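Local coordinates for PKS (Streptomyces albus, PDB 4OQJ), which probably catalyses decarboxylative Claisen-type chain extension as a ketosynthase of the oxazolomycin polyketide synthase, at residues L550-Y564 and L589-Y602. Sequence-based numbering, arbitrary orientation.
Sequences LVTGGGTPEHAAALY and LRGHGPDAAFAVQY
Leu550 drapes CG and CD1 over CB of Gln601 (CD1 to CB 3.8 Å), and CD1 also reaches the Phe598 ring obliquely. At Val551 the Gln601 amide grips the backbone twice: Val551 N donates to OE1 (2.8 Å), while NE2 donates to Val551 O with an N-H...O angle of 171°, nearly in its own amide plane. NE2 also bonds Ala597 O one turn back, which fixes the rotation of the amide. The glycine run 553-555 then passes the start of helix 594-610. Ala597 CB meets Gly553 O, and Gly555 N donates to His592 O (2.8 Å) from above the carbonyl plane. Pro557 sets CG over one face of the His592 ring, 3.3 Å from NE2, and its CA lies 3.4 Å from Leu589 O. Further along helix 557-566, Ala560 CB presses tightly on Val600 CG2 (3.5 Å). With CG anti to the backbone N (chi1 -163°), Tyr564 turns a ring face to Leu589 CD1, a CH-pi contact 3.7 Å from the centroid. Phe574 of helix 568-581 also touches Leu589 and Val600. A glycine-rich loop and its following helix thus pack on helix 594-610 in a lobe beyond the thiolase-fold core, whose sequence resembles an acyltransferase remnant, consistent with an "AT-less" synthase.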
loop_
_atom_site.group_PDB
_atom_site.type_symbol
_atom_site.label_atom_id
_atom_site.label_comp_id
_atom_site.label_asym_id
_atom_site.label_seq_id
_atom_site.Cartn_x
_atom_site.Cartn_y
_atom_site.Cartn_z
ATOM N N LEU A 550 -22.985 48.104 21.370
ATOM C CA LEU A 550 -22.264 49.360 21.375
ATOM C C LEU A 550 -23.064 50.334 22.216
ATOM O O LEU A 550 -24.123 50.815 21.798
ATOM C CB LEU A 550 -22.059 49.880 19.954
ATOM C CG LEU A 550 -21.179 51.122 19.830
ATOM C CD1 LEU A 550 -20.414 51.074 18.527
ATOM C CD2 LEU A 550 -22.027 52.384 19.906
ATOM N N VAL A 551 -22.560 50.603 23.417
ATOM C CA VAL A 551 -23.313 51.373 24.402
ATOM C C VAL A 551 -22.901 52.822 24.424
ATOM O O VAL A 551 -21.877 53.197 23.861
ATOM C CB VAL A 551 -23.133 50.812 25.832
ATOM C CG1 VAL A 551 -23.759 49.434 25.947
ATOM C CG2 VAL A 551 -21.648 50.772 26.225
ATOM N N THR A 552 -23.717 53.640 25.078
ATOM C CA THR A 552 -23.271 54.950 25.513
ATOM C C THR A 552 -22.491 54.746 26.803
ATOM O O THR A 552 -22.494 53.657 27.385
ATOM C CB THR A 552 -24.429 55.927 25.762
ATOM O OG1 THR A 552 -25.428 55.277 26.557
ATOM C CG2 THR A 552 -25.037 56.392 24.448
ATOM N N GLY A 553 -21.838 55.802 27.256
ATOM C CA GLY A 553 -20.974 55.716 28.410
ATOM C C GLY A 553 -19.774 56.570 28.114
ATOM O O GLY A 553 -19.499 56.866 26.954
ATOM N N GLY A 554 -19.069 56.984 29.156
ATOM C CA GLY A 554 -17.893 57.802 28.974
ATOM C C GLY A 554 -16.817 57.051 28.216
ATOM O O GLY A 554 -16.854 55.815 28.084
ATOM N N GLY A 555 -15.852 57.809 27.707
ATOM C CA GLY A 555 -14.671 57.227 27.107
ATOM C C GLY A 555 -13.905 56.414 28.132
ATOM O O GLY A 555 -14.182 56.460 29.332
ATOM N N THR A 556 -12.928 55.662 27.651
ATOM C CA THR A 556 -12.122 54.808 28.503
ATOM C C THR A 556 -10.661 54.944 28.075
ATOM O O THR A 556 -10.132 54.046 27.417
ATOM C CB THR A 556 -12.584 53.360 28.387
ATOM O OG1 THR A 556 -12.466 52.934 27.012
ATOM C CG2 THR A 556 -14.046 53.240 28.858
ATOM N N PRO A 557 -10.015 56.073 28.431
ATOM C CA PRO A 557 -8.730 56.426 27.811
ATOM C C PRO A 557 -7.614 55.426 28.099
ATOM O O PRO A 557 -6.842 55.118 27.200
ATOM C CB PRO A 557 -8.401 57.793 28.422
ATOM C CG PRO A 557 -9.685 58.294 29.017
ATOM C CD PRO A 557 -10.450 57.088 29.410
ATOM N N GLU A 558 -7.530 54.927 29.327
ATOM C CA GLU A 558 -6.525 53.926 29.660
ATOM C C GLU A 558 -6.748 52.648 28.851
ATOM O O GLU A 558 -5.798 52.052 28.327
ATOM C CB GLU A 558 -6.554 53.616 31.158
ATOM C CG GLU A 558 -5.456 52.663 31.612
ATOM C CD GLU A 558 -5.672 52.150 33.024
ATOM O OE1 GLU A 558 -5.374 50.962 33.273
ATOM O OE2 GLU A 558 -6.131 52.934 33.883
ATOM N N HIS A 559 -8.006 52.231 28.750
ATOM C CA HIS A 559 -8.346 51.038 27.995
ATOM C C HIS A 559 -8.057 51.229 26.507
ATOM O O HIS A 559 -7.518 50.337 25.852
ATOM C CB HIS A 559 -9.821 50.671 28.177
ATOM C CG HIS A 559 -10.283 49.603 27.233
ATOM N ND1 HIS A 559 -9.787 48.319 27.258
ATOM C CD2 HIS A 559 -11.182 49.642 26.224
ATOM C CE1 HIS A 559 -10.367 47.605 26.306
ATOM N NE2 HIS A 559 -11.215 48.385 25.664
ATOM N N ALA A 560 -8.435 52.397 25.986
ATOM C CA ALA A 560 -8.237 52.704 24.574
ATOM C C ALA A 560 -6.757 52.690 24.235
ATOM O O ALA A 560 -6.355 52.082 23.253
ATOM C CB ALA A 560 -8.850 54.056 24.234
ATOM N N ALA A 561 -5.950 53.346 25.064
ATOM C CA ALA A 561 -4.508 53.434 24.830
ATOM C C ALA A 561 -3.828 52.065 24.885
ATOM O O ALA A 561 -2.915 51.782 24.097
ATOM C CB ALA A 561 -3.877 54.381 25.842
ATOM N N ALA A 562 -4.286 51.207 25.790
ATOM C CA ALA A 562 -3.747 49.849 25.906
ATOM C C ALA A 562 -4.020 48.998 24.662
ATOM O O ALA A 562 -3.117 48.336 24.127
ATOM C CB ALA A 562 -4.322 49.165 27.143
ATOM N N LEU A 563 -5.266 48.978 24.209
ATOM C CA LEU A 563 -5.595 48.239 23.000
ATOM C C LEU A 563 -4.830 48.788 21.793
ATOM O O LEU A 563 -4.391 48.027 20.926
ATOM C CB LEU A 563 -7.096 48.283 22.708
ATOM C CG LEU A 563 -8.004 47.353 23.518
ATOM C CD1 LEU A 563 -9.438 47.494 23.041
ATOM C CD2 LEU A 563 -7.557 45.899 23.450
ATOM N N TYR A 564 -4.692 50.109 21.740
ATOM C CA TYR A 564 -4.019 50.760 20.632
ATOM C C TYR A 564 -2.570 50.313 20.575
ATOM O O TYR A 564 -2.048 50.013 19.507
ATOM C CB TYR A 564 -4.088 52.284 20.768
ATOM C CG TYR A 564 -3.784 53.026 19.483
ATOM C CD1 TYR A 564 -4.769 53.211 18.516
ATOM C CD2 TYR A 564 -2.520 53.543 19.231
ATOM C CE1 TYR A 564 -4.511 53.899 17.344
ATOM C CE2 TYR A 564 -2.251 54.230 18.050
ATOM C CZ TYR A 564 -3.252 54.402 17.112
ATOM O OH TYR A 564 -2.996 55.076 15.937
ATOM N N LEU A 589 -7.987 58.862 21.663
ATOM C CA LEU A 589 -7.462 57.916 22.650
ATOM C C LEU A 589 -7.400 58.521 24.046
ATOM O O LEU A 589 -7.404 57.802 25.043
ATOM C CB LEU A 589 -6.062 57.437 22.262
ATOM C CG LEU A 589 -5.889 56.469 21.092
ATOM C CD1 LEU A 589 -4.397 56.211 20.881
ATOM C CD2 LEU A 589 -6.638 55.151 21.308
ATOM N N ARG A 590 -7.299 59.846 24.098
ATOM C CA ARG A 590 -7.243 60.588 25.349
ATOM C C ARG A 590 -8.631 60.988 25.798
ATOM O O ARG A 590 -8.823 61.414 26.938
ATOM C CB ARG A 590 -6.388 61.852 25.195
ATOM C CG ARG A 590 -4.882 61.607 25.235
ATOM C CD ARG A 590 -4.058 62.861 24.901
ATOM N NE ARG A 590 -4.751 63.801 24.011
ATOM C CZ ARG A 590 -4.179 64.478 23.013
ATOM N NH1 ARG A 590 -2.886 64.334 22.740
ATOM N NH2 ARG A 590 -4.909 65.306 22.275
ATOM N N GLY A 591 -9.596 60.860 24.894
ATOM C CA GLY A 591 -10.902 61.467 25.096
ATOM C C GLY A 591 -11.829 60.721 26.038
ATOM O O GLY A 591 -11.723 59.503 26.223
ATOM N N HIS A 592 -12.752 61.474 26.627
ATOM C CA HIS A 592 -13.785 60.925 27.499
ATOM C C HIS A 592 -15.178 61.071 26.897
ATOM O O HIS A 592 -16.156 60.569 27.455
ATOM C CB HIS A 592 -13.763 61.631 28.855
ATOM C CG HIS A 592 -12.588 61.281 29.710
ATOM N ND1 HIS A 592 -11.499 62.113 29.856
ATOM C CD2 HIS A 592 -12.344 60.199 30.489
ATOM C CE1 HIS A 592 -10.633 61.558 30.684
ATOM N NE2 HIS A 592 -11.120 60.396 31.082
ATOM N N GLY A 593 -15.267 61.789 25.781
ATOM C CA GLY A 593 -16.545 62.125 25.184
ATOM C C GLY A 593 -17.152 60.973 24.407
ATOM O O GLY A 593 -16.547 59.910 24.312
ATOM N N PRO A 594 -18.348 61.192 23.832
ATOM C CA PRO A 594 -19.087 60.188 23.054
ATOM C C PRO A 594 -18.379 59.775 21.760
ATOM O O PRO A 594 -18.549 58.643 21.305
ATOM C CB PRO A 594 -20.416 60.893 22.731
ATOM C CG PRO A 594 -20.470 62.102 23.597
ATOM C CD PRO A 594 -19.051 62.485 23.859
ATOM N N ASP A 595 -17.614 60.686 21.167
ATOM C CA ASP A 595 -16.845 60.368 19.969
ATOM C C ASP A 595 -15.768 59.338 20.307
ATOM O O ASP A 595 -15.542 58.387 19.554
ATOM C CB ASP A 595 -16.229 61.640 19.359
ATOM C CG ASP A 595 -15.327 62.412 20.343
ATOM O OD1 ASP A 595 -15.436 62.221 21.579
ATOM O OD2 ASP A 595 -14.509 63.236 19.868
ATOM N N ALA A 596 -15.135 59.511 21.462
ATOM C CA ALA A 596 -14.074 58.625 21.906
ATOM C C ALA A 596 -14.631 57.256 22.274
ATOM O O ALA A 596 -14.059 56.231 21.924
ATOM C CB ALA A 596 -13.348 59.238 23.085
ATOM N N ALA A 597 -15.758 57.244 22.976
ATOM C CA ALA A 597 -16.387 55.989 23.371
ATOM C C ALA A 597 -16.853 55.230 22.137
ATOM O O ALA A 597 -16.701 54.015 22.063
ATOM C CB ALA A 597 -17.555 56.242 24.317
ATOM N N PHE A 598 -17.415 55.942 21.164
ATOM C CA PHE A 598 -17.802 55.309 19.911
ATOM C C PHE A 598 -16.594 54.671 19.224
ATOM O O PHE A 598 -16.613 53.483 18.907
ATOM C CB PHE A 598 -18.452 56.312 18.956
ATOM C CG PHE A 598 -18.724 55.739 17.601
ATOM C CD1 PHE A 598 -19.858 54.973 17.371
ATOM C CD2 PHE A 598 -17.835 55.933 16.565
ATOM C CE1 PHE A 598 -20.096 54.423 16.128
ATOM C CE2 PHE A 598 -18.073 55.385 15.323
ATOM C CZ PHE A 598 -19.206 54.629 15.107
ATOM N N ALA A 599 -15.552 55.469 18.997
ATOM C CA ALA A 599 -14.356 55.020 18.276
ATOM C C ALA A 599 -13.777 53.719 18.839
ATOM O O ALA A 599 -13.542 52.778 18.091
ATOM C CB ALA A 599 -13.296 56.104 18.295
ATOM N N VAL A 600 -13.556 53.669 20.145
ATOM C CA VAL A 600 -13.013 52.473 20.779
ATOM C C VAL A 600 -13.914 51.265 20.541
ATOM O O VAL A 600 -13.433 50.181 20.241
ATOM C CB VAL A 600 -12.832 52.664 22.289
ATOM C CG1 VAL A 600 -12.280 51.386 22.940
ATOM C CG2 VAL A 600 -11.890 53.815 22.550
ATOM N N GLN A 601 -15.225 51.458 20.663
ATOM C CA GLN A 601 -16.158 50.353 20.497
ATOM C C GLN A 601 -16.245 49.920 19.035
ATOM O O GLN A 601 -16.286 48.726 18.756
ATOM C CB GLN A 601 -17.547 50.732 21.024
ATOM C CG GLN A 601 -17.628 50.784 22.545
ATOM C CD GLN A 601 -19.016 51.140 23.060
ATOM O OE1 GLN A 601 -19.811 50.264 23.393
ATOM N NE2 GLN A 601 -19.299 52.427 23.148
ATOM N N TYR A 602 -16.271 50.887 18.115
ATOM C CA TYR A 602 -16.331 50.590 16.691
ATOM C C TYR A 602 -15.092 49.821 16.257
ATOM O O TYR A 602 -15.187 48.810 15.556
ATOM C CB TYR A 602 -16.466 51.879 15.856
ATOM C CG TYR A 602 -16.488 51.618 14.364
ATOM C CD1 TYR A 602 -17.665 51.262 13.718
ATOM C CD2 TYR A 602 -15.336 51.722 13.602
ATOM C CE1 TYR A 602 -17.692 51.016 12.353
ATOM C CE2 TYR A 602 -15.354 51.486 12.237
ATOM C CZ TYR A 602 -16.534 51.126 11.619
ATOM O OH TYR A 602 -16.558 50.886 10.258
HETATM O O HOH W 1 -12.776 55.667 24.913
HETATM O O HOH W 2 -5.293 57.606 26.380
#